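Local structure of cGAS/DncV-like nucleotidyltransferase in E. coli homolog (Elizabethkingia meningoseptica ATCC 13253 = NBRC 12535, 6E0O) at residues A[180-183]-A[189-192]; A[158-161]-A[165-168]; A[206-211]-A[282-287]; A[35-40]-A[106-111]. The protein synthesises cyclic dinucleotide second messengers, very probably 3',3'-c-di-AMP among them, from nucleoside triphosphates as the magnesium-dependent nucleotidyltransferase of a CBASS antiphage defence system. All blocks are in the same frame, centred on the assembly; numbering follows the deposited sequence.

Contact 1 of 4, residues A[180-183]-A[189-192]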
# COMPACT_ATOMS: atom_id res chain seq x y z
N GLU A 180 -14.20 -3.36 2.83
CA GLU A 180 -15.56 -3.00 3.23
C GLU A 180 -16.03 -1.73 2.50
O GLU A 180 -17.15 -1.67 2.00
CB GLU A 180 -15.61 -2.82 4.74
CG GLU A 180 -16.99 -2.50 5.28
CD GLU A 180 -17.95 -3.67 5.24
OE1 GLU A 180 -17.49 -4.82 5.10
OE2 GLU A 180 -19.17 -3.44 5.33
N LYS A 181 -15.18 -0.71 2.45
CA LYS A 181 -15.60 0.53 1.80
C LYS A 181 -15.88 0.31 0.33
O LYS A 181 -16.88 0.81 -0.21
CB LYS A 181 -14.59 1.65 1.99
CG LYS A 181 -15.12 2.98 1.47
CD LYS A 181 -14.10 4.08 1.60
CE LYS A 181 -14.62 5.43 1.14
NZ LYS A 181 -15.57 6.00 2.14
N THR A 182 -15.02 -0.45 -0.37
CA THR A 182 -15.29 -0.67 -1.78
C THR A 182 -16.58 -1.46 -1.96
O THR A 182 -17.36 -1.19 -2.88
CB THR A 182 -14.08 -1.29 -2.49
OG1 THR A 182 -13.94 -0.63 -3.76
CG2 THR A 182 -14.18 -2.76 -2.68
N ASN A 183 -16.85 -2.39 -1.07
CA ASN A 183 -18.09 -3.15 -1.15
C ASN A 183 -19.32 -2.28 -0.94
O ASN A 183 -20.39 -2.64 -1.44
CB ASN A 183 -18.06 -4.30 -0.15
CG ASN A 183 -17.08 -5.40 -0.55
OD1 ASN A 183 -16.57 -5.42 -1.67
ND2 ASN A 183 -16.83 -6.32 0.37
N TYR A 189 -14.69 2.84 -4.55
CA TYR A 189 -13.58 3.29 -3.70
C TYR A 189 -12.23 2.88 -4.31
O TYR A 189 -11.37 3.72 -4.58
CB TYR A 189 -13.73 2.77 -2.25
CG TYR A 189 -12.43 2.87 -1.48
CD1 TYR A 189 -11.80 4.10 -1.32
CD2 TYR A 189 -11.82 1.74 -0.96
CE1 TYR A 189 -10.60 4.19 -0.66
CE2 TYR A 189 -10.61 1.83 -0.30
CZ TYR A 189 -10.00 3.06 -0.15
OH TYR A 189 -8.79 3.14 0.50
N LYS A 190 -12.03 1.58 -4.55
CA LYS A 190 -10.73 1.15 -5.06
C LYS A 190 -10.53 1.57 -6.51
O LYS A 190 -9.40 1.82 -6.94
CB LYS A 190 -10.52 -0.35 -4.89
CG LYS A 190 -10.35 -0.75 -3.43
CD LYS A 190 -9.98 -2.20 -3.25
CE LYS A 190 -9.80 -2.52 -1.78
NZ LYS A 190 -9.46 -3.96 -1.61
N ARG A 191 -11.62 1.66 -7.29
CA ARG A 191 -11.51 2.12 -8.67
C ARG A 191 -11.02 3.56 -8.72
O ARG A 191 -10.18 3.90 -9.57
CB ARG A 191 -12.85 1.92 -9.38
CG ARG A 191 -13.08 0.46 -9.65
CD ARG A 191 -14.43 0.15 -10.21
NE ARG A 191 -14.62 -1.30 -10.20
CZ ARG A 191 -15.72 -1.91 -10.61
NH1 ARG A 191 -16.72 -1.19 -11.10
NH2 ARG A 191 -15.81 -3.23 -10.53
N MET A 192 -11.48 4.40 -7.80
CA MET A 192 -11.00 5.78 -7.73
C MET A 192 -9.56 5.84 -7.25
O MET A 192 -8.76 6.64 -7.76
CB MET A 192 -11.92 6.59 -6.82
CG MET A 192 -13.31 6.80 -7.40
SD MET A 192 -13.30 7.75 -8.94
CE MET A 192 -14.31 6.73 -10.01
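Thr-182 takes the backbone N-H of Lys-190 on its hydroxyl oxygen: Lys-190 N to Thr-182 OG1 is 3.0 Å and the bond is nearly straight, 168° at the hydrogen. Lys-190 lies in the first turn of helix 188-205, where no carbonyl of the same helix stands one turn earlier to receive such an N-H, and a side chain of helix 171-184 does so instead. The same OG1 lies 3.6 Å from Lys-190 CG. Next to this, Lys-181 lays its aliphatic chain across the ring of Tyr-189 at about a right angle. CD sits over one face, off-centre toward CG and CD1, and makes a CH-pi contact of 3.9 Å from Lys-181 CD to the centroid of the Tyr-189 ring. With CG anti to the backbone N (chi1 -173°) the chain runs extended across the ring, then turns at its last torsion to bring NZ to Asn-228 OD1 and Val-226 O, with a cation-pi contact to Tyr-224. Tyr-189 is fixed at its far end by its OH on Glu-220 O, and Lys-190 runs straight out to place NZ on Asn-52 O, at a residue expected to bind GTP. In this buried helix-to-helix join, then, both lysine ammonium groups find polar partners beyond the two segments, while their methylene chains do the packing here.

Contact 2 of 4, residues A[158-161]-A[165-168]. With nucleotides of chain B.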
# COMPACT_ATOMS: atom_id res chain seq x y z
N LYS A 158 5.78 -4.52 13.25
CA LYS A 158 6.81 -3.51 13.42
C LYS A 158 8.15 -4.01 12.91
O LYS A 158 8.47 -5.20 13.01
CB LYS A 158 6.95 -3.10 14.89
CG LYS A 158 7.50 -4.16 15.79
CD LYS A 158 7.73 -3.58 17.18
CE LYS A 158 8.26 -4.63 18.12
NZ LYS A 158 8.40 -4.08 19.50
N PHE A 159 8.92 -3.09 12.34
CA PHE A 159 10.28 -3.38 11.94
C PHE A 159 11.06 -2.08 12.02
O PHE A 159 10.52 -1.03 12.36
CB PHE A 159 10.33 -4.06 10.57
CG PHE A 159 9.75 -3.26 9.46
CD1 PHE A 159 8.41 -3.34 9.15
CD2 PHE A 159 10.57 -2.46 8.68
CE1 PHE A 159 7.87 -2.62 8.10
CE2 PHE A 159 10.05 -1.73 7.62
CZ PHE A 159 8.70 -1.81 7.33
N TYR A 160 12.35 -2.16 11.72
CA TYR A 160 13.22 -1.01 11.77
C TYR A 160 13.90 -0.83 10.42
O TYR A 160 14.33 -1.80 9.81
CB TYR A 160 14.25 -1.18 12.88
CG TYR A 160 13.57 -1.33 14.22
CD1 TYR A 160 13.12 -2.57 14.65
CD2 TYR A 160 13.33 -0.22 15.02
CE1 TYR A 160 12.47 -2.70 15.87
CE2 TYR A 160 12.69 -0.35 16.24
CZ TYR A 160 12.26 -1.59 16.66
OH TYR A 160 11.62 -1.72 17.87
N SER A 161 13.96 0.41 9.97
CA SER A 161 14.67 0.71 8.74
C SER A 161 16.17 0.79 9.02
O SER A 161 16.60 0.98 10.17
CB SER A 161 14.18 2.03 8.15
OG SER A 161 14.55 3.12 8.98
N LYS A 165 14.61 4.11 11.76
CA LYS A 165 13.23 4.44 12.06
C LYS A 165 12.48 3.19 12.48
O LYS A 165 12.68 2.11 11.92
CB LYS A 165 12.55 5.04 10.83
CG LYS A 165 13.17 6.35 10.40
CD LYS A 165 12.32 7.07 9.38
CE LYS A 165 12.58 6.57 7.99
NZ LYS A 165 11.98 7.50 6.99
N GLU A 166 11.61 3.35 13.47
CA GLU A 166 10.64 2.32 13.80
C GLU A 166 9.46 2.44 12.85
O GLU A 166 8.79 3.48 12.81
CB GLU A 166 10.18 2.47 15.25
CG GLU A 166 9.30 1.32 15.71
CD GLU A 166 8.78 1.51 17.12
OE1 GLU A 166 8.11 2.53 17.36
OE2 GLU A 166 9.05 0.64 17.97
N ILE A 167 9.23 1.41 12.05
CA ILE A 167 8.16 1.39 11.07
C ILE A 167 7.08 0.45 11.59
O ILE A 167 7.36 -0.69 11.96
CB ILE A 167 8.68 0.91 9.70
CG1 ILE A 167 9.93 1.67 9.27
CG2 ILE A 167 7.58 1.04 8.65
CD1 ILE A 167 9.73 3.15 9.08
N ILE A 168 5.85 0.95 11.65
CA ILE A 168 4.73 0.16 12.13
C ILE A 168 3.63 0.18 11.08
O ILE A 168 3.50 1.13 10.30
CB ILE A 168 4.21 0.62 13.51
CG1 ILE A 168 3.59 2.01 13.42
CG2 ILE A 168 5.34 0.59 14.55
CD1 ILE A 168 2.90 2.44 14.70
P A B 2 8.70 2.67 0.59
OP1 A B 2 8.98 3.04 2.00
OP2 A B 2 9.69 3.01 -0.47
O5' A B 2 8.47 1.09 0.54
C5' A B 2 9.57 0.18 0.55
C4' A B 2 9.16 -1.18 1.06
O4' A B 2 8.88 -1.08 2.48
C3' A B 2 7.91 -1.77 0.41
O3' A B 2 8.03 -3.18 0.31
C2' A B 2 6.81 -1.40 1.40
O2' A B 2 5.69 -2.27 1.39
C1' A B 2 7.54 -1.46 2.74
N9 A B 2 6.99 -0.53 3.73
C8 A B 2 7.14 0.83 3.75
N7 A B 2 6.53 1.42 4.75
C5 A B 2 5.93 0.37 5.43
C6 A B 2 5.12 0.32 6.58
N6 A B 2 4.76 1.38 7.30
N1 A B 2 4.71 -0.90 6.97
C2 A B 2 5.05 -1.98 6.27
N3 A B 2 5.80 -2.06 5.18
C4 A B 2 6.21 -0.84 4.80
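Lys-158 stands beside Ile-168 in a non-hydrogen-bonded antiparallel pair, its CB 4.0 Å from CG2 of Ile-168 and its CA-H pointing at the carbonyl oxygen of Ile-167. Phe-159 and Ile-167 form the hydrogen-bonded pair. Phe-159 N donates to Ile-167 O over 2.9 Å, and Ile-167 N returns the bond to Phe-159 O over 2.8 Å. On that side of the hairpin Ile-167 CB makes a CH-pi contact over one face of the phenyl ring, 3.7 Å from its centroid, with CG2 pressed against CZ. Because CG of Phe-159 lies between the backbone N and carbonyl carbon (chi1 60°), the ring folds back over its partner strand. Its edge faces the base of A2 of chain B, Phe-159 CE1 coming within 3.4 Å of C2. Ile-167 CG2 lies over a face of the base, 3.1 Å from its N6. The base is also held by a longish hydrogen bond from N6 to Ile-168 O, 3.3 Å. Tyr-160 turns to the other side and runs alongside Glu-166, ring and carboxylate planes 40° apart. Ser-161 leaves the strand but keeps the pairing going: its N donates to Lys-165 O, while its OG receives Lys-165 N at 3.0 Å and also bonds Asp-163 in the turn between. This beta hairpin of strands 152-160 and 166-169 ends the sheet on one side; strand 135-147 lies against strand 152-160, with Ile-138 and Cys-140 touching Phe-159, and helix 171-184 follows directly in the chain.

Contact 3 of 4, residues A[206-211]-A[282-287]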
# COMPACT_ATOMS: atom_id res chain seq x y z
N ASP A 206 5.81 12.84 -16.28
CA ASP A 206 5.86 14.13 -16.95
C ASP A 206 6.73 15.15 -16.22
O ASP A 206 6.93 16.25 -16.74
CB ASP A 206 4.44 14.72 -17.05
CG ASP A 206 3.57 14.00 -18.05
OD1 ASP A 206 4.10 13.24 -18.89
OD2 ASP A 206 2.34 14.20 -17.98
N GLY A 207 7.22 14.81 -15.03
CA GLY A 207 7.99 15.75 -14.24
C GLY A 207 7.18 16.83 -13.57
O GLY A 207 7.73 17.83 -13.13
N GLU A 208 5.86 16.63 -13.46
CA GLU A 208 5.00 17.66 -12.90
C GLU A 208 4.98 17.62 -11.38
O GLU A 208 4.74 18.65 -10.75
CB GLU A 208 3.58 17.47 -13.45
CG GLU A 208 2.63 18.58 -13.11
CD GLU A 208 2.99 19.88 -13.79
OE1 GLU A 208 3.66 19.84 -14.84
OE2 GLU A 208 2.62 20.94 -13.26
N ILE A 209 5.21 16.45 -10.78
CA ILE A 209 5.32 16.31 -9.34
C ILE A 209 6.49 15.39 -9.04
O ILE A 209 6.92 14.59 -9.88
CB ILE A 209 4.03 15.76 -8.68
CG1 ILE A 209 3.75 14.33 -9.14
CG2 ILE A 209 2.85 16.69 -8.97
CD1 ILE A 209 2.49 13.73 -8.55
N ALA A 210 7.02 15.51 -7.83
CA ALA A 210 8.09 14.63 -7.38
C ALA A 210 7.54 13.23 -7.17
O ALA A 210 6.35 13.04 -6.87
CB ALA A 210 8.68 15.14 -6.07
N ASP A 211 8.41 12.23 -7.30
CA ASP A 211 7.97 10.85 -7.18
C ASP A 211 7.58 10.48 -5.76
O ASP A 211 7.09 9.37 -5.56
CB ASP A 211 9.01 9.87 -7.74
CG ASP A 211 10.32 9.89 -6.99
OD1 ASP A 211 10.43 10.63 -5.99
OD2 ASP A 211 11.24 9.16 -7.41
N MET A 282 -4.13 17.05 -5.24
CA MET A 282 -5.48 17.16 -5.79
C MET A 282 -5.55 18.23 -6.88
O MET A 282 -6.21 18.05 -7.91
CB MET A 282 -6.47 17.51 -4.68
CG MET A 282 -6.82 16.37 -3.74
SD MET A 282 -7.55 14.95 -4.58
CE MET A 282 -6.14 13.89 -4.61
N GLN A 283 -4.90 19.37 -6.66
CA GLN A 283 -4.89 20.42 -7.68
C GLN A 283 -4.25 19.91 -8.97
O GLN A 283 -4.76 20.17 -10.06
CB GLN A 283 -4.12 21.61 -7.14
CG GLN A 283 -3.87 22.69 -8.14
CD GLN A 283 -3.19 23.88 -7.51
OE1 GLN A 283 -1.98 23.88 -7.30
NE2 GLN A 283 -3.97 24.89 -7.18
N LYS A 284 -3.12 19.22 -8.86
CA LYS A 284 -2.45 18.71 -10.05
C LYS A 284 -3.33 17.70 -10.78
O LYS A 284 -3.39 17.69 -12.02
CB LYS A 284 -1.11 18.08 -9.69
CG LYS A 284 -0.08 19.06 -9.16
CD LYS A 284 0.38 20.02 -10.22
CE LYS A 284 1.63 20.76 -9.76
NZ LYS A 284 2.02 21.83 -10.71
N CYS A 285 -4.03 16.85 -10.02
CA CYS A 285 -4.94 15.90 -10.64
C CYS A 285 -6.07 16.63 -11.35
O CYS A 285 -6.42 16.30 -12.49
CB CYS A 285 -5.51 14.95 -9.59
SG CYS A 285 -4.32 13.77 -8.91
N TRP A 286 -6.69 17.59 -10.67
CA TRP A 286 -7.78 18.35 -11.27
C TRP A 286 -7.35 18.99 -12.59
O TRP A 286 -8.06 18.90 -13.60
CB TRP A 286 -8.22 19.42 -10.28
CG TRP A 286 -9.34 20.29 -10.75
CD1 TRP A 286 -9.24 21.49 -11.37
CD2 TRP A 286 -10.73 20.03 -10.58
NE1 TRP A 286 -10.49 22.00 -11.61
CE2 TRP A 286 -11.43 21.12 -11.13
CE3 TRP A 286 -11.46 18.98 -10.02
CZ2 TRP A 286 -12.81 21.19 -11.14
CZ3 TRP A 286 -12.84 19.04 -10.03
CH2 TRP A 286 -13.50 20.14 -10.59
N ASN A 287 -6.18 19.64 -12.59
CA ASN A 287 -5.70 20.31 -13.79
C ASN A 287 -5.39 19.31 -14.90
O ASN A 287 -5.71 19.55 -16.07
CB ASN A 287 -4.45 21.13 -13.45
CG ASN A 287 -4.74 22.31 -12.55
OD1 ASN A 287 -5.89 22.69 -12.36
ND2 ASN A 287 -3.69 22.90 -12.00
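Lys-284 leans out of helix 275-289 toward Glu-208 and Ile-209. Its CB starts the chain in their direction. CG rests on the branch methyl of isoleucine, Lys-284 CG to Ile-209 CG2 being 3.8 Å, and the lysine and isoleucine side chains run past one another in opposing senses. At chi2 (-68°) the lysine bends, and the bend carries CD over the glutamate, 3.9 Å from Glu-208 CG. The loop it meets has just left helix 188-205 through a Schellman motif, with Gly-207 at positive phi, and Glu-208 and Ile-209 are the residues that follow; Ile-209 also packs back on Asn-200 and Leu-203 of that helix and on Phe-281 one turn before Lys-284. Beyond the bend the chain is extended. CE passes the glutamate at 3.6 Å from Glu-208 OE2, with the backbone carbonyl oxygen of Glu-208 close by as well. NZ then closes a salt bridge, Lys-284 NZ to Glu-208 OE2 2.8 Å, the two side chains meeting at about a right angle. The ammonium reaches that oxygen on its anti side, away from OE1, and stands 19° out of the carboxylate plane.

Contact 4 of 4, residues A[35-40]-A[106-111]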
# COMPACT_ATOMS: atom_id res chain seq x y z
N ARG A 35 11.16 -20.44 4.31
CA ARG A 35 10.82 -21.57 5.17
C ARG A 35 12.03 -22.45 5.42
O ARG A 35 12.14 -23.07 6.49
CB ARG A 35 9.70 -22.41 4.54
CG ARG A 35 8.36 -21.70 4.41
CD ARG A 35 7.68 -21.49 5.74
NE ARG A 35 6.47 -20.69 5.56
CZ ARG A 35 5.82 -20.09 6.55
NH1 ARG A 35 6.24 -20.21 7.79
NH2 ARG A 35 4.75 -19.35 6.29
N ALA A 36 12.95 -22.54 4.46
CA ALA A 36 14.14 -23.38 4.65
C ALA A 36 14.94 -22.95 5.87
O ALA A 36 15.56 -23.78 6.53
CB ALA A 36 15.01 -23.35 3.40
N LYS A 37 14.93 -21.66 6.19
CA LYS A 37 15.63 -21.17 7.37
C LYS A 37 14.74 -21.05 8.59
O LYS A 37 15.16 -21.40 9.70
CB LYS A 37 16.29 -19.81 7.09
CG LYS A 37 17.08 -19.30 8.29
CD LYS A 37 17.97 -18.09 7.97
CE LYS A 37 19.12 -18.42 7.02
NZ LYS A 37 20.12 -19.38 7.58
N PHE A 38 13.51 -20.56 8.43
CA PHE A 38 12.68 -20.16 9.56
C PHE A 38 11.58 -21.15 9.91
O PHE A 38 10.99 -21.03 10.99
CB PHE A 38 12.06 -18.79 9.28
CG PHE A 38 13.07 -17.69 9.18
CD1 PHE A 38 13.66 -17.18 10.32
CD2 PHE A 38 13.43 -17.17 7.96
CE1 PHE A 38 14.59 -16.16 10.23
CE2 PHE A 38 14.36 -16.15 7.86
CZ PHE A 38 14.93 -15.65 9.00
N GLY A 39 11.27 -22.09 9.03
CA GLY A 39 10.23 -23.06 9.33
C GLY A 39 8.93 -22.37 9.67
O GLY A 39 8.52 -21.40 9.01
N ASN A 40 8.26 -22.87 10.70
CA ASN A 40 6.97 -22.32 11.11
C ASN A 40 7.09 -21.17 12.09
O ASN A 40 6.07 -20.69 12.59
CB ASN A 40 6.08 -23.40 11.70
CG ASN A 40 5.34 -24.20 10.63
OD1 ASN A 40 5.11 -23.72 9.53
ND2 ASN A 40 4.95 -25.44 10.97
N GLU A 106 18.07 -11.91 4.78
CA GLU A 106 18.88 -11.67 3.60
C GLU A 106 19.69 -12.90 3.23
O GLU A 106 19.78 -13.27 2.05
CB GLU A 106 19.79 -10.46 3.85
CG GLU A 106 20.60 -10.04 2.66
CD GLU A 106 21.47 -8.82 2.92
OE1 GLU A 106 21.41 -8.26 4.03
OE2 GLU A 106 22.21 -8.43 2.00
N GLU A 107 20.25 -13.58 4.23
CA GLU A 107 21.05 -14.77 3.98
C GLU A 107 20.20 -15.89 3.39
O GLU A 107 20.60 -16.54 2.43
CB GLU A 107 21.67 -15.21 5.30
CG GLU A 107 22.58 -16.38 5.25
CD GLU A 107 23.33 -16.55 6.56
OE1 GLU A 107 23.96 -15.57 7.02
OE2 GLU A 107 23.27 -17.66 7.13
N ALA A 108 19.02 -16.12 3.97
CA ALA A 108 18.13 -17.15 3.45
C ALA A 108 17.81 -16.89 1.99
O ALA A 108 17.77 -17.82 1.18
CB ALA A 108 16.85 -17.20 4.29
N LEU A 109 17.57 -15.63 1.64
CA LEU A 109 17.24 -15.29 0.27
C LEU A 109 18.46 -15.39 -0.64
O LEU A 109 18.37 -15.93 -1.74
CB LEU A 109 16.62 -13.89 0.24
CG LEU A 109 15.27 -13.79 0.96
CD1 LEU A 109 14.86 -12.33 1.14
CD2 LEU A 109 14.20 -14.55 0.19
N ARG A 110 19.61 -14.91 -0.18
CA ARG A 110 20.81 -14.96 -1.01
C ARG A 110 21.23 -16.39 -1.31
O ARG A 110 21.75 -16.68 -2.39
CB ARG A 110 21.95 -14.21 -0.33
CG ARG A 110 23.14 -14.00 -1.24
CD ARG A 110 24.13 -12.98 -0.75
NE ARG A 110 23.55 -11.77 -0.27
CZ ARG A 110 23.11 -10.86 -1.11
NH1 ARG A 110 22.59 -9.73 -0.67
NH2 ARG A 110 23.19 -11.10 -2.42
N ASN A 111 21.01 -17.31 -0.37
CA ASN A 111 21.40 -18.70 -0.60
C ASN A 111 20.71 -19.27 -1.82
O ASN A 111 21.27 -20.14 -2.49
CB ASN A 111 21.09 -19.57 0.61
CG ASN A 111 22.03 -19.34 1.75
OD1 ASN A 111 23.14 -18.86 1.55
ND2 ASN A 111 21.60 -19.69 2.95
O HOH W 1 22.41 -19.67 5.82
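Lys-37 wraps its hydrocarbon chain around the methyl group of Ala-108. CB and CD of the lysine each lie 3.9 Å from Ala-108 CB, and Lys-37 CE comes to 3.8 Å of the same methyl. The chain first runs out with CG anti to the backbone N (chi1 -178°), then kinks at its third and fourth torsions, and those two kinks curl the ammonium over the alanine toward Glu-107. The direct ion pair is long, 3.6 Å from Lys-37 NZ to Glu-107 OE2, and a water completes it. This water accepts from Lys-37 NZ at 2.9 Å, donates to Glu-107 OE2 and accepts from Asn-111 ND2 at 3.0 Å, so one molecule ties side chains on two successive turns of helix 98-113 to the lysine. Phe-38 reaches the same alanine more loosely, with CE2 4.5 Å from Ala-108 CB; its ring carries Lys-37 CG over the centre of one face. Just past it the chain leaves helical angles at Gly-39, which has positive phi, and Arg-35 binds back onto the emerging chain, its NH1 donating to Gly-39 O over 2.8 Å in the plane of the guanidinium. On the other helix Arg-110 and Glu-106 form a salt bridge of their own. Phe-38 reaches down to Met-66 and Tyr-68 and Leu-109 to Ile-124 and Val-126, so the contact joins two neighbouring helices laid against the mixed sheet, as in the alpha/beta core of nucleotidyltransferases.

Along the chain the order is contact 4, contact 2, contact 1, contact 3, each closing before the next opens. Contacts 4 and 2 both belong to the part built on the mixed sheet, their centres about 21 Å apart. Strand 166-169 of contact 2 runs almost directly into helix 171-184 of contact 1, although their centres are about 28 Å apart. Helix 188-205 leads on from contact 1 to the loop of contact 3, about 23 Å away between centres. Contacts 3 and 4 lie on opposite sides of the chain's centre, centres about 41 Å apart. The contacts thus run from the sheet-based synthetase part, where contact 2 alone touches the bound nucleotide, across to the helical C-terminal part beside it.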